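Local atomic coordinates of nitrilotriacetate monooxygenase (Burkholderia pseudomallei, PDB entry 3SDO), a protein that probably acts as a flavin-dependent monooxygenase of the bacterial luciferase-like family, using FMN and molecular oxygen to oxidise an organic substrate. Residues Phe12-Gln17 with Ile54-Ala60; Ser100-Ser104 with Thr136-Arg142; Pro106-Arg111 with Val200-Asn205; Val267-Ile273 with Ala390-Leu396. All coordinates share one frame. Residues are numbered along the deposited sequence.

Contact 1 of 4, residues Phe12-Gln17 with Ile54-Ala60; sequences FGVLIQ and IAFAFIA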
loop_
_atom_site.group_PDB
_atom_site.type_symbol
_atom_site.label_atom_id
_atom_site.label_comp_id
_atom_site.label_asym_id
_atom_site.label_seq_id
_atom_site.Cartn_x
_atom_site.Cartn_y
_atom_site.Cartn_z
ATOM N N PHE A 12 16.387 -8.718 -15.103
ATOM C CA PHE A 12 15.384 -9.588 -14.486
ATOM C C PHE A 12 14.548 -8.867 -13.472
ATOM O O PHE A 12 15.041 -8.028 -12.699
ATOM C CB PHE A 12 16.050 -10.760 -13.785
ATOM C CG PHE A 12 16.657 -11.749 -14.736
ATOM C CD1 PHE A 12 15.911 -12.781 -15.232
ATOM C CD2 PHE A 12 17.967 -11.612 -15.145
ATOM C CE1 PHE A 12 16.462 -13.694 -16.133
ATOM C CE2 PHE A 12 18.530 -12.504 -16.010
ATOM C CZ PHE A 12 17.764 -13.556 -16.522
ATOM N N GLY A 13 13.280 -9.245 -13.444
ATOM C CA GLY A 13 12.381 -8.918 -12.344
ATOM C C GLY A 13 11.881 -10.216 -11.745
ATOM O O GLY A 13 11.900 -11.247 -12.409
ATOM N N VAL A 14 11.398 -10.175 -10.509
ATOM C CA VAL A 14 10.777 -11.360 -9.905
ATOM C C VAL A 14 9.373 -11.042 -9.407
ATOM O O VAL A 14 9.157 -10.104 -8.613
ATOM C CB VAL A 14 11.677 -11.998 -8.795
ATOM C CG1 VAL A 14 11.969 -11.013 -7.671
ATOM C CG2 VAL A 14 11.072 -13.243 -8.265
ATOM N N LEU A 15 8.423 -11.798 -9.950
ATOM C CA LEU A 15 7.051 -11.813 -9.476
ATOM C C LEU A 15 7.037 -12.568 -8.165
ATOM O O LEU A 15 7.303 -13.776 -8.138
ATOM C CB LEU A 15 6.128 -12.521 -10.475
ATOM C CG LEU A 15 4.724 -12.903 -9.929
ATOM C CD1 LEU A 15 3.949 -11.630 -9.600
ATOM C CD2 LEU A 15 3.906 -13.828 -10.868
ATOM N N ILE A 16 6.723 -11.896 -7.065
ATOM C CA ILE A 16 6.607 -12.618 -5.803
ATOM C C ILE A 16 5.132 -12.836 -5.517
ATOM O O ILE A 16 4.474 -12.004 -4.894
ATOM C CB ILE A 16 7.324 -11.900 -4.663
ATOM C CG1 ILE A 16 8.741 -11.521 -5.097
ATOM C CG2 ILE A 16 7.364 -12.782 -3.440
ATOM C CD1 ILE A 16 9.538 -10.820 -4.019
ATOM N N GLN A 17 4.609 -13.951 -6.024
ATOM C CA GLN A 17 3.216 -14.306 -5.884
ATOM C C GLN A 17 3.057 -15.214 -4.660
ATOM O O GLN A 17 2.625 -16.350 -4.773
ATOM C CB GLN A 17 2.746 -15.024 -7.144
ATOM C CG GLN A 17 1.250 -15.140 -7.320
ATOM C CD GLN A 17 0.604 -13.850 -7.801
ATOM O OE1 GLN A 17 1.059 -12.762 -7.469
ATOM N NE2 GLN A 17 -0.500 -13.973 -8.544
ATOM N N ILE A 54 18.958 -9.113 -9.107
ATOM C CA ILE A 54 17.673 -8.972 -9.777
ATOM C C ILE A 54 17.193 -7.519 -9.616
ATOM O O ILE A 54 17.272 -6.933 -8.552
ATOM C CB ILE A 54 16.654 -10.038 -9.269
ATOM C CG1 ILE A 54 17.102 -11.415 -9.735
ATOM C CG2 ILE A 54 15.243 -9.772 -9.786
ATOM C CD1 ILE A 54 16.247 -12.592 -9.232
ATOM N N ALA A 55 16.730 -6.933 -10.705
ATOM C CA ALA A 55 16.488 -5.467 -10.759
ATOM C C ALA A 55 15.251 -5.005 -9.982
ATOM O O ALA A 55 15.229 -3.894 -9.449
ATOM C CB ALA A 55 16.336 -5.031 -12.202
ATOM N N PHE A 56 14.188 -5.805 -9.983
ATOM C CA PHE A 56 12.955 -5.385 -9.290
ATOM C C PHE A 56 12.154 -6.580 -8.782
ATOM O O PHE A 56 12.261 -7.680 -9.324
ATOM C CB PHE A 56 12.080 -4.447 -10.169
ATOM C CG PHE A 56 11.602 -5.057 -11.427
ATOM C CD1 PHE A 56 12.416 -5.083 -12.537
ATOM C CD2 PHE A 56 10.335 -5.648 -11.514
ATOM C CE1 PHE A 56 11.977 -5.672 -13.724
ATOM C CE2 PHE A 56 9.907 -6.233 -12.679
ATOM C CZ PHE A 56 10.726 -6.260 -13.785
ATOM N N ALA A 57 11.414 -6.348 -7.699
ATOM C CA ALA A 57 10.369 -7.245 -7.220
ATOM C C ALA A 57 9.039 -6.682 -7.715
ATOM O O ALA A 57 8.828 -5.464 -7.655
ATOM C CB ALA A 57 10.390 -7.334 -5.663
ATOM N N PHE A 58 8.168 -7.566 -8.209
ATOM C CA PHE A 58 6.866 -7.216 -8.753
ATOM C C PHE A 58 5.762 -7.905 -7.926
ATOM O O PHE A 58 5.787 -9.123 -7.710
ATOM C CB PHE A 58 6.785 -7.599 -10.240
ATOM C CG PHE A 58 5.395 -7.484 -10.844
ATOM C CD1 PHE A 58 4.615 -6.365 -10.625
ATOM C CD2 PHE A 58 4.883 -8.500 -11.629
ATOM C CE1 PHE A 58 3.326 -6.262 -11.170
ATOM C CE2 PHE A 58 3.600 -8.413 -12.187
ATOM C CZ PHE A 58 2.820 -7.301 -11.955
ATOM N N ILE A 59 4.847 -7.085 -7.426
ATOM C CA ILE A 59 3.691 -7.502 -6.650
ATOM C C ILE A 59 2.477 -7.273 -7.524
ATOM O O ILE A 59 2.062 -6.127 -7.741
ATOM C CB ILE A 59 3.569 -6.710 -5.337
ATOM C CG1 ILE A 59 4.834 -6.888 -4.492
ATOM C CG2 ILE A 59 2.349 -7.178 -4.508
ATOM C CD1 ILE A 59 5.147 -8.365 -4.139
ATOM N N ALA A 60 1.973 -8.375 -8.079
ATOM C CA ALA A 60 0.737 -8.410 -8.838
ATOM C C ALA A 60 -0.426 -8.249 -7.865
ATOM O O ALA A 60 -0.243 -8.321 -6.658
ATOM C CB ALA A 60 0.605 -9.758 -9.618
HETATM O O HOH W 1 2.279 -10.786 -6.402
#

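Contact 2 of 4, residues Ser100-Ser104 with Thr136-Arg142; sequences SSSYS and TGKNYGR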
loop_
_atom_site.group_PDB
_atom_site.type_symbol
_atom_site.label_atom_id
_atom_site.label_comp_id
_atom_site.label_asym_id
_atom_site.label_seq_id
_atom_site.Cartn_x
_atom_site.Cartn_y
_atom_site.Cartn_z
ATOM N N SER A 100 -5.150 -0.680 -10.243
ATOM C CA SER A 100 -6.120 -0.542 -11.315
ATOM C C SER A 100 -6.465 0.921 -11.604
ATOM O O SER A 100 -6.647 1.723 -10.695
ATOM C CB SER A 100 -7.410 -1.315 -10.951
ATOM O OG SER A 100 -8.558 -0.663 -11.471
ATOM N N SER A 101 -6.582 1.243 -12.884
ATOM C CA SER A 101 -7.011 2.560 -13.319
ATOM C C SER A 101 -8.492 2.783 -13.073
ATOM O O SER A 101 -8.895 3.907 -12.896
ATOM C CB SER A 101 -6.784 2.738 -14.822
ATOM O OG SER A 101 -5.489 2.340 -15.174
ATOM N N SER A 102 -9.301 1.724 -13.105
ATOM C CA SER A 102 -10.772 1.894 -13.021
ATOM C C SER A 102 -11.264 2.062 -11.596
ATOM O O SER A 102 -12.307 2.671 -11.371
ATOM C CB SER A 102 -11.499 0.717 -13.668
ATOM O OG SER A 102 -11.085 0.541 -15.013
ATOM N N TYR A 103 -10.497 1.567 -10.628
ATOM C CA TYR A 103 -10.980 1.502 -9.252
ATOM C C TYR A 103 -10.076 2.232 -8.260
ATOM O O TYR A 103 -9.990 1.856 -7.107
ATOM C CB TYR A 103 -11.182 0.034 -8.863
ATOM C CG TYR A 103 -12.078 -0.698 -9.846
ATOM C CD1 TYR A 103 -13.358 -0.240 -10.111
ATOM C CD2 TYR A 103 -11.615 -1.797 -10.563
ATOM C CE1 TYR A 103 -14.187 -0.895 -11.026
ATOM C CE2 TYR A 103 -12.442 -2.469 -11.471
ATOM C CZ TYR A 103 -13.720 -2.003 -11.700
ATOM O OH TYR A 103 -14.528 -2.654 -12.605
ATOM N N SER A 104 -9.438 3.296 -8.738
ATOM C CA SER A 104 -8.554 4.132 -7.930
ATOM C C SER A 104 -8.714 5.565 -8.386
ATOM O O SER A 104 -8.918 5.837 -9.583
ATOM C CB SER A 104 -7.125 3.742 -8.167
ATOM O OG SER A 104 -6.759 4.181 -9.479
ATOM N N THR A 136 -14.793 -7.709 -10.382
ATOM C CA THR A 136 -14.142 -6.714 -9.532
ATOM C C THR A 136 -14.999 -5.486 -9.281
ATOM O O THR A 136 -15.050 -4.990 -8.168
ATOM C CB THR A 136 -12.783 -6.269 -10.123
ATOM O OG1 THR A 136 -11.983 -7.432 -10.380
ATOM C CG2 THR A 136 -12.011 -5.319 -9.135
ATOM N N GLY A 137 -15.670 -5.010 -10.326
ATOM C CA GLY A 137 -16.544 -3.845 -10.250
ATOM C C GLY A 137 -17.628 -3.940 -9.192
ATOM O O GLY A 137 -18.083 -2.927 -8.681
ATOM N N LYS A 138 -18.006 -5.167 -8.841
ATOM C CA LYS A 138 -18.959 -5.424 -7.769
ATOM C C LYS A 138 -18.467 -4.967 -6.383
ATOM O O LYS A 138 -19.282 -4.804 -5.469
ATOM C CB LYS A 138 -19.339 -6.927 -7.723
ATOM C CG LYS A 138 -20.201 -7.375 -8.884
ATOM C CD LYS A 138 -20.261 -8.901 -9.005
ATOM C CE LYS A 138 -21.435 -9.325 -9.868
ATOM N NZ LYS A 138 -21.198 -10.614 -10.557
ATOM N N ASN A 139 -17.152 -4.783 -6.229
ATOM C CA ASN A 139 -16.592 -4.249 -4.985
ATOM C C ASN A 139 -16.448 -2.732 -4.960
ATOM O O ASN A 139 -15.943 -2.181 -3.981
ATOM C CB ASN A 139 -15.255 -4.934 -4.666
ATOM C CG ASN A 139 -15.452 -6.357 -4.237
ATOM O OD1 ASN A 139 -16.499 -6.681 -3.687
ATOM N ND2 ASN A 139 -14.463 -7.218 -4.479
ATOM N N TYR A 140 -16.931 -2.070 -6.019
ATOM C CA TYR A 140 -16.750 -0.637 -6.207
ATOM C C TYR A 140 -18.005 0.060 -6.764
ATOM O O TYR A 140 -17.914 1.154 -7.320
ATOM C CB TYR A 140 -15.539 -0.374 -7.135
ATOM C CG TYR A 140 -14.228 -0.866 -6.591
ATOM C CD1 TYR A 140 -13.464 -0.082 -5.726
ATOM C CD2 TYR A 140 -13.760 -2.132 -6.895
ATOM C CE1 TYR A 140 -12.253 -0.547 -5.226
ATOM C CE2 TYR A 140 -12.553 -2.599 -6.402
ATOM C CZ TYR A 140 -11.797 -1.806 -5.563
ATOM O OH TYR A 140 -10.578 -2.295 -5.071
ATOM N N GLY A 141 -19.173 -0.562 -6.596
ATOM C CA GLY A 141 -20.424 0.013 -7.045
ATOM C C GLY A 141 -20.595 0.111 -8.546
ATOM O O GLY A 141 -21.396 0.920 -9.027
ATOM N N ARG A 142 -19.868 -0.727 -9.286
ATOM C CA ARG A 142 -19.924 -0.736 -10.745
ATOM C C ARG A 142 -19.944 -2.185 -11.224
ATOM O O ARG A 142 -18.998 -2.644 -11.847
ATOM C CB ARG A 142 -18.745 0.066 -11.334
ATOM C CG ARG A 142 -18.935 1.586 -11.202
ATOM C CD ARG A 142 -17.723 2.389 -11.643
ATOM N NE ARG A 142 -16.781 2.659 -10.552
ATOM C CZ ARG A 142 -15.563 3.175 -10.715
ATOM N NH1 ARG A 142 -15.111 3.485 -11.931
ATOM N NH2 ARG A 142 -14.786 3.382 -9.658
#

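Contact 3 of 4, residues Pro106-Arg111 with Val200-Asn205; sequences PYNVAR and VEGPLN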
loop_
_atom_site.group_PDB
_atom_site.type_symbol
_atom_site.label_atom_id
_atom_site.label_comp_id
_atom_site.label_asym_id
_atom_site.label_seq_id
_atom_site.Cartn_x
_atom_site.Cartn_y
_atom_site.Cartn_z
ATOM N N PRO A 106 -7.078 8.962 -9.383
ATOM C CA PRO A 106 -5.719 9.325 -9.807
ATOM C C PRO A 106 -4.928 10.143 -8.769
ATOM O O PRO A 106 -3.727 9.944 -8.638
ATOM C CB PRO A 106 -5.940 10.157 -11.081
ATOM C CG PRO A 106 -7.391 10.402 -11.172
ATOM C CD PRO A 106 -8.097 9.388 -10.357
ATOM N N TYR A 107 -5.591 11.031 -8.034
ATOM C CA TYR A 107 -4.871 11.801 -7.009
ATOM C C TYR A 107 -4.296 10.883 -5.928
ATOM O O TYR A 107 -3.154 11.077 -5.483
ATOM C CB TYR A 107 -5.752 12.909 -6.401
ATOM C CG TYR A 107 -4.962 14.028 -5.720
ATOM C CD1 TYR A 107 -4.407 15.079 -6.459
ATOM C CD2 TYR A 107 -4.762 14.026 -4.341
ATOM C CE1 TYR A 107 -3.701 16.122 -5.832
ATOM C CE2 TYR A 107 -4.041 15.042 -3.710
ATOM C CZ TYR A 107 -3.518 16.088 -4.460
ATOM O OH TYR A 107 -2.809 17.087 -3.829
ATOM N N ASN A 108 -5.060 9.873 -5.524
ATOM C CA ASN A 108 -4.590 8.915 -4.521
ATOM C C ASN A 108 -3.469 8.021 -5.062
ATOM O O ASN A 108 -2.516 7.726 -4.353
ATOM C CB ASN A 108 -5.749 8.022 -4.009
ATOM C CG ASN A 108 -6.752 8.791 -3.162
ATOM O OD1 ASN A 108 -6.397 9.789 -2.530
ATOM N ND2 ASN A 108 -8.014 8.336 -3.151
ATOM N N VAL A 109 -3.616 7.548 -6.298
ATOM C CA VAL A 109 -2.573 6.756 -6.937
ATOM C C VAL A 109 -1.276 7.539 -7.007
ATOM O O VAL A 109 -0.206 7.045 -6.630
ATOM C CB VAL A 109 -3.012 6.289 -8.346
ATOM C CG1 VAL A 109 -1.832 5.602 -9.093
ATOM C CG2 VAL A 109 -4.222 5.332 -8.216
ATOM N N ALA A 110 -1.368 8.768 -7.476
ATOM C CA ALA A 110 -0.196 9.613 -7.581
ATOM C C ALA A 110 0.520 9.775 -6.225
ATOM O O ALA A 110 1.757 9.616 -6.147
ATOM C CB ALA A 110 -0.580 10.966 -8.192
ATOM N N ARG A 111 -0.243 10.049 -5.169
ATOM C CA ARG A 111 0.330 10.250 -3.833
ATOM C C ARG A 111 0.938 8.986 -3.274
ATOM O O ARG A 111 2.029 9.025 -2.718
ATOM C CB ARG A 111 -0.726 10.735 -2.823
ATOM C CG ARG A 111 -1.224 12.166 -2.996
ATOM C CD ARG A 111 -2.076 12.573 -1.809
ATOM N NE ARG A 111 -1.287 12.725 -0.590
ATOM C CZ ARG A 111 -1.731 12.510 0.647
ATOM N NH1 ARG A 111 -2.965 12.079 0.874
ATOM N NH2 ARG A 111 -0.912 12.702 1.668
ATOM N N VAL A 200 -9.339 17.038 -12.234
ATOM C CA VAL A 200 -8.361 17.098 -11.137
ATOM C C VAL A 200 -7.487 18.363 -11.263
ATOM O O VAL A 200 -6.727 18.519 -12.221
ATOM C CB VAL A 200 -7.447 15.842 -11.129
ATOM C CG1 VAL A 200 -6.345 15.947 -10.028
ATOM C CG2 VAL A 200 -8.280 14.569 -10.977
ATOM N N GLU A 201 -7.602 19.254 -10.293
ATOM C CA GLU A 201 -6.925 20.536 -10.354
ATOM C C GLU A 201 -5.443 20.435 -10.005
ATOM O O GLU A 201 -4.607 21.074 -10.659
ATOM C CB GLU A 201 -7.627 21.518 -9.431
ATOM C CG GLU A 201 -7.081 22.922 -9.448
ATOM C CD GLU A 201 -7.889 23.822 -8.545
ATOM O OE1 GLU A 201 -8.987 24.227 -8.961
ATOM O OE2 GLU A 201 -7.434 24.090 -7.408
ATOM N N GLY A 202 -5.122 19.642 -8.980
ATOM C CA GLY A 202 -3.763 19.631 -8.429
ATOM C C GLY A 202 -3.514 20.947 -7.711
ATOM O O GLY A 202 -4.447 21.709 -7.482
ATOM N N PRO A 203 -2.262 21.210 -7.300
ATOM C CA PRO A 203 -1.101 20.375 -7.441
ATOM C C PRO A 203 -1.111 19.201 -6.471
ATOM O O PRO A 203 -1.926 19.149 -5.543
ATOM C CB PRO A 203 0.059 21.309 -7.068
ATOM C CG PRO A 203 -0.542 22.631 -6.682
ATOM C CD PRO A 203 -1.985 22.387 -6.460
ATOM N N LEU A 204 -0.193 18.273 -6.701
ATOM C CA LEU A 204 0.095 17.214 -5.745
ATOM C C LEU A 204 0.814 17.782 -4.522
ATOM O O LEU A 204 1.522 18.804 -4.635
ATOM C CB LEU A 204 0.977 16.164 -6.412
ATOM C CG LEU A 204 0.963 14.762 -5.787
ATOM C CD1 LEU A 204 -0.451 14.127 -5.813
ATOM C CD2 LEU A 204 1.940 13.853 -6.497
ATOM N N ASN A 205 0.657 17.104 -3.374
ATOM C CA ASN A 205 1.272 17.531 -2.112
ATOM C C ASN A 205 2.478 16.675 -1.703
ATOM O O ASN A 205 2.771 16.500 -0.522
ATOM C CB ASN A 205 0.239 17.642 -0.977
ATOM C CG ASN A 205 -0.458 16.338 -0.673
ATOM O OD1 ASN A 205 -0.237 15.331 -1.338
ATOM N ND2 ASN A 205 -1.317 16.358 0.339
HETATM O O HOH W 2 1.437 13.459 0.234
#

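Contact 4 of 4, residues Val267-Ile273 with Ala390-Leu396; sequences VKVFPGI and AADGFML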
loop_
_atom_site.group_PDB
_atom_site.type_symbol
_atom_site.label_atom_id
_atom_site.label_comp_id
_atom_site.label_asym_id
_atom_site.label_seq_id
_atom_site.Cartn_x
_atom_site.Cartn_y
_atom_site.Cartn_z
ATOM N N VAL A 267 11.769 1.330 -24.102
ATOM C CA VAL A 267 10.565 0.579 -23.746
ATOM C C VAL A 267 10.982 -0.853 -23.644
ATOM O O VAL A 267 11.152 -1.530 -24.665
ATOM C CB VAL A 267 9.466 0.707 -24.785
ATOM C CG1 VAL A 267 8.195 -0.079 -24.305
ATOM C CG2 VAL A 267 9.196 2.199 -25.096
ATOM N N LYS A 268 11.170 -1.311 -22.412
ATOM C CA LYS A 268 11.719 -2.632 -22.162
ATOM C C LYS A 268 10.635 -3.713 -22.273
ATOM O O LYS A 268 9.523 -3.554 -21.746
ATOM C CB LYS A 268 12.345 -2.680 -20.763
ATOM C CG LYS A 268 13.360 -1.574 -20.466
ATOM C CD LYS A 268 14.584 -1.629 -21.380
ATOM C CE LYS A 268 15.627 -0.668 -20.865
ATOM N NZ LYS A 268 16.865 -0.600 -21.655
ATOM N N VAL A 269 10.952 -4.823 -22.918
ATOM C CA VAL A 269 10.001 -5.935 -23.040
ATOM C C VAL A 269 10.504 -7.137 -22.247
ATOM O O VAL A 269 11.594 -7.652 -22.519
ATOM C CB VAL A 269 9.764 -6.306 -24.501
ATOM C CG1 VAL A 269 8.906 -7.557 -24.614
ATOM C CG2 VAL A 269 9.119 -5.128 -25.275
ATOM N N PHE A 270 9.689 -7.577 -21.285
ATOM C CA PHE A 270 10.040 -8.618 -20.314
ATOM C C PHE A 270 9.010 -9.760 -20.308
ATOM O O PHE A 270 8.038 -9.732 -19.550
ATOM C CB PHE A 270 10.118 -7.989 -18.914
ATOM C CG PHE A 270 11.200 -6.928 -18.765
ATOM C CD1 PHE A 270 12.389 -6.975 -19.506
ATOM C CD2 PHE A 270 11.044 -5.902 -17.871
ATOM C CE1 PHE A 270 13.382 -5.998 -19.326
ATOM C CE2 PHE A 270 12.028 -4.959 -17.670
ATOM C CZ PHE A 270 13.181 -4.985 -18.383
ATOM N N PRO A 271 9.193 -10.769 -21.162
ATOM C CA PRO A 271 8.228 -11.859 -21.087
ATOM C C PRO A 271 8.390 -12.637 -19.800
ATOM O O PRO A 271 9.486 -12.693 -19.255
ATOM C CB PRO A 271 8.560 -12.743 -22.286
ATOM C CG PRO A 271 9.770 -12.232 -22.864
ATOM C CD PRO A 271 10.213 -10.987 -22.187
ATOM N N GLY A 272 7.283 -13.192 -19.328
ATOM C CA GLY A 272 7.236 -14.035 -18.156
ATOM C C GLY A 272 7.653 -15.448 -18.451
ATOM O O GLY A 272 7.246 -16.016 -19.469
ATOM N N ILE A 273 8.503 -15.998 -17.587
ATOM C CA ILE A 273 8.972 -17.355 -17.724
ATOM C C ILE A 273 9.080 -17.935 -16.337
ATOM O O ILE A 273 9.209 -17.178 -15.350
ATOM C CB ILE A 273 10.352 -17.462 -18.430
ATOM C CG1 ILE A 273 11.429 -16.654 -17.692
ATOM C CG2 ILE A 273 10.241 -16.967 -19.852
ATOM C CD1 ILE A 273 12.871 -16.916 -18.206
ATOM N N ALA A 390 13.070 -11.474 -28.747
ATOM C CA ALA A 390 11.823 -11.767 -28.033
ATOM C C ALA A 390 11.810 -11.155 -26.638
ATOM O O ALA A 390 10.764 -11.143 -25.983
ATOM C CB ALA A 390 11.597 -13.258 -27.926
ATOM N N ALA A 391 12.953 -10.649 -26.182
ATOM C CA ALA A 391 13.068 -10.179 -24.794
ATOM C C ALA A 391 14.249 -9.219 -24.626
ATOM O O ALA A 391 15.249 -9.359 -25.302
ATOM C CB ALA A 391 13.210 -11.370 -23.863
ATOM N N ASP A 392 14.087 -8.220 -23.763
ATOM C CA ASP A 392 15.180 -7.374 -23.262
ATOM C C ASP A 392 15.586 -7.826 -21.856
ATOM O O ASP A 392 16.559 -7.340 -21.268
ATOM C CB ASP A 392 14.737 -5.911 -23.171
ATOM C CG ASP A 392 14.400 -5.313 -24.525
ATOM O OD1 ASP A 392 15.134 -5.604 -25.472
ATOM O OD2 ASP A 392 13.392 -4.561 -24.635
ATOM N N GLY A 393 14.778 -8.717 -21.306
ATOM C CA GLY A 393 14.892 -9.186 -19.942
ATOM C C GLY A 393 13.725 -10.108 -19.690
ATOM O O GLY A 393 12.938 -10.362 -20.611
ATOM N N PHE A 394 13.615 -10.630 -18.467
ATOM C CA PHE A 394 12.547 -11.558 -18.138
ATOM C C PHE A 394 11.876 -11.246 -16.808
ATOM O O PHE A 394 12.524 -10.818 -15.866
ATOM C CB PHE A 394 13.076 -12.983 -18.080
ATOM C CG PHE A 394 13.649 -13.456 -19.367
ATOM C CD1 PHE A 394 12.830 -13.969 -20.346
ATOM C CD2 PHE A 394 15.016 -13.378 -19.606
ATOM C CE1 PHE A 394 13.364 -14.398 -21.576
ATOM C CE2 PHE A 394 15.545 -13.790 -20.816
ATOM C CZ PHE A 394 14.704 -14.320 -21.797
ATOM N N MET A 395 10.578 -11.486 -16.752
ATOM C CA MET A 395 9.825 -11.485 -15.498
ATOM C C MET A 395 9.769 -12.921 -14.979
ATOM O O MET A 395 9.095 -13.767 -15.572
ATOM C CB MET A 395 8.416 -10.950 -15.755
ATOM C CG MET A 395 7.566 -10.725 -14.517
ATOM S SD MET A 395 7.937 -9.175 -13.651
ATOM C CE MET A 395 7.318 -7.906 -14.806
ATOM N N LEU A 396 10.450 -13.196 -13.874
ATOM C CA LEU A 396 10.488 -14.544 -13.308
ATOM C C LEU A 396 9.220 -14.798 -12.520
ATOM O O LEU A 396 8.945 -14.101 -11.546
ATOM C CB LEU A 396 11.708 -14.717 -12.416
ATOM C CG LEU A 396 13.028 -14.465 -13.127
ATOM C CD1 LEU A 396 14.115 -14.123 -12.105
ATOM C CD2 LEU A 396 13.408 -15.693 -13.974
#

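Contact 1 of 4, residues Phe12-Gln17 with Ile54-Ala60
Four backbone hydrogen bonds tie two neighbouring parallel strands of the TIM-type barrel. A55 N gives to F12 O (2.8 Å), V14 N to F56 O (2.9 Å), F58 N to V14 O (2.8 Å) and I16 N to F58 O (3.0 Å), so V14 and F58 each use both NH and carbonyl. G13 and L15 turn the other way and bond F394 and L396, while A55 and A57 bond G94 in the next strand. Past the strand ends a water takes over, donating to I16 O (2.9 Å) and Q17 OE1 (2.6 Å) and weakly accepting from A60 N (3.0 Å). G13 is needed where it stands: its CA lies 3.5 Å from the F56 ring centroid, over the face, and a CB would strike that ring. L15 CD1 meets F58 CD2 at 3.8 Å on the same face, the barrel interior, while V14 and A57 face the outer helices. With most of these backbone groups paired, hydrophobic side chains can fill both faces at little cost.

Contact 2 of 4, residues Ser100-Ser104 with Thr136-Arg142
Neither segment is extended: S100-S104 turns tightly, and T136-R142 opens with 3-10 geometry, N139 N bonding T136 O at 2.9 Å and Y140 N bonding G137 O. The chain then folds back, R142 N also reaching G137 O. In the first turn S100 OG accepts from Y103 N (3.1 Å), an ST motif, and S104 OG donates to S100 O (2.7 Å); short serines suit such folding back. Y103 has the largest share of the contact. Its CB sits 3.6 Å from the centroid of the Y140 ring, and the two rings are nearly parallel (15°) but slid apart, with centroids 4.7 Å apart. Y103 OH reaches G137 CA at 3.3 Å; a CB there would be tight against that hydroxyl and clash with R142 O. The edge of the Y103 ring meets the guanidinium face of R142, CD1 to NH2 3.9 Å, and R142 NH1 makes a weak hydrogen bond to S102 O (3.0 Å). Y140 OH and Y103 O both bond N108 of the second subunit. The predicted FMN-binding residues H147 and D61 lie nearby. These loops follow strands 94-100 and 124-129 and precede helices 106-119 and 150-165, S104 also bonding H157 of the latter.

Contact 3 of 4, residues Pro106-Arg111 with Val200-Asn205
The first turns of a helix meet an irregular loop here, and Y107 is the main bump. Its t rotamer (chi1 -160°) sends the ring across to the bend formed by V200-N205, where the hydroxyl donates to P203 O at 2.8 Å, a long polar-tipped side chain being what is needed to reach that carbonyl. The ring is flanked by V200, whose CG1 is 4.2 Å from Y107 CD1, and by L204, whose CD1 lies over the ring face, 4.0 Å from its centroid. L204 in turn is the bump that settles on the helix surface, among Y107, A110 and R111: its CD1 touches A110 CB at 4.0 Å and R111 CG at 3.5 Å. The small alanine makes the hollow that the leucine fills. P106 CG adds a lighter touch on V200 CG2 (4.3 Å). The bend round the ring includes G202, with positive phi, and a cis peptide before P203. Beyond the apolar part, R111 NH2 and N205 OD1 share a water, at 2.9 and 3.0 Å from it, while R111 forms a salt bridge with D61 of the second subunit. Helix 106-119 is thereby joined to the loop between strands 199-200 and 215-218; helix 150-165 packs against the same patch through V160 and L164, and the second subunit borders it through N139 and V65.

Contact 4 of 4, residues Val267-Ile273 with Ala390-Leu396
D392 makes the strongest polar link, pairing twice with V269: D392 OD2 accepts from V269 N (3.0 Å), and D392 N gives to V269 O (2.8 Å). The same carboxylate is held by a salt bridge to K254 and a hydrogen bond between its OD1 and Y250 OH, so a negatively charged side chain is matched to the spot. Regular parallel pairing then begins, with M395 N to P271 O (3.0 Å) and I273 N to M395 O (3.1 Å). P271, lacking an NH, contributes its carbonyl alone, while its ring packs on A391 (CD to CB 3.5 Å). CA-H...O contacts fill the gaps, such as F270 CA to G393 O at 3.4 Å and G272 CA to M395 O at 3.2 Å. G393 is small of necessity: F270 CD1 lies 3.4 Å from its CA, and a CB would clash with the ring. Outward, I273 CD1 meets F394 CD1 at 3.6 Å and I273 CG1 meets L396 CD2 at 4.3 Å, alongside M382 of helix 375-387. These are neighbouring strands, and 393-396 closes the barrel against strand 11-15; the pairing begins with an aspartate side chain standing in for a backbone acceptor before main-chain bonds take over.

In the fold
Contacts 1 and 4 share one sheet, centres 12 Å apart: L396 N bonds G13 O (2.8 Å) and L396 O bonds L15 N (2.9 Å), and M395 SD packs 3.7 Å from F56 CE2 and F58 CD2. Contacts 2 and 3, centres 19 Å apart, alternate along the chain and touch where S104 OG nears V109 CG2 (3.1 Å); both border the second subunit. The predicted FMN site relates them: side chain to side chain, F58 of contact 1 is about 3 Å from T98, Y103 and Y140 of contact 2 about 7 Å from H147 and D61 respectively, and M395 of contact 4 about 9 Å from T98, while R111 of contact 3 salt-bridges the predicted FMN residue D61 of the second subunit.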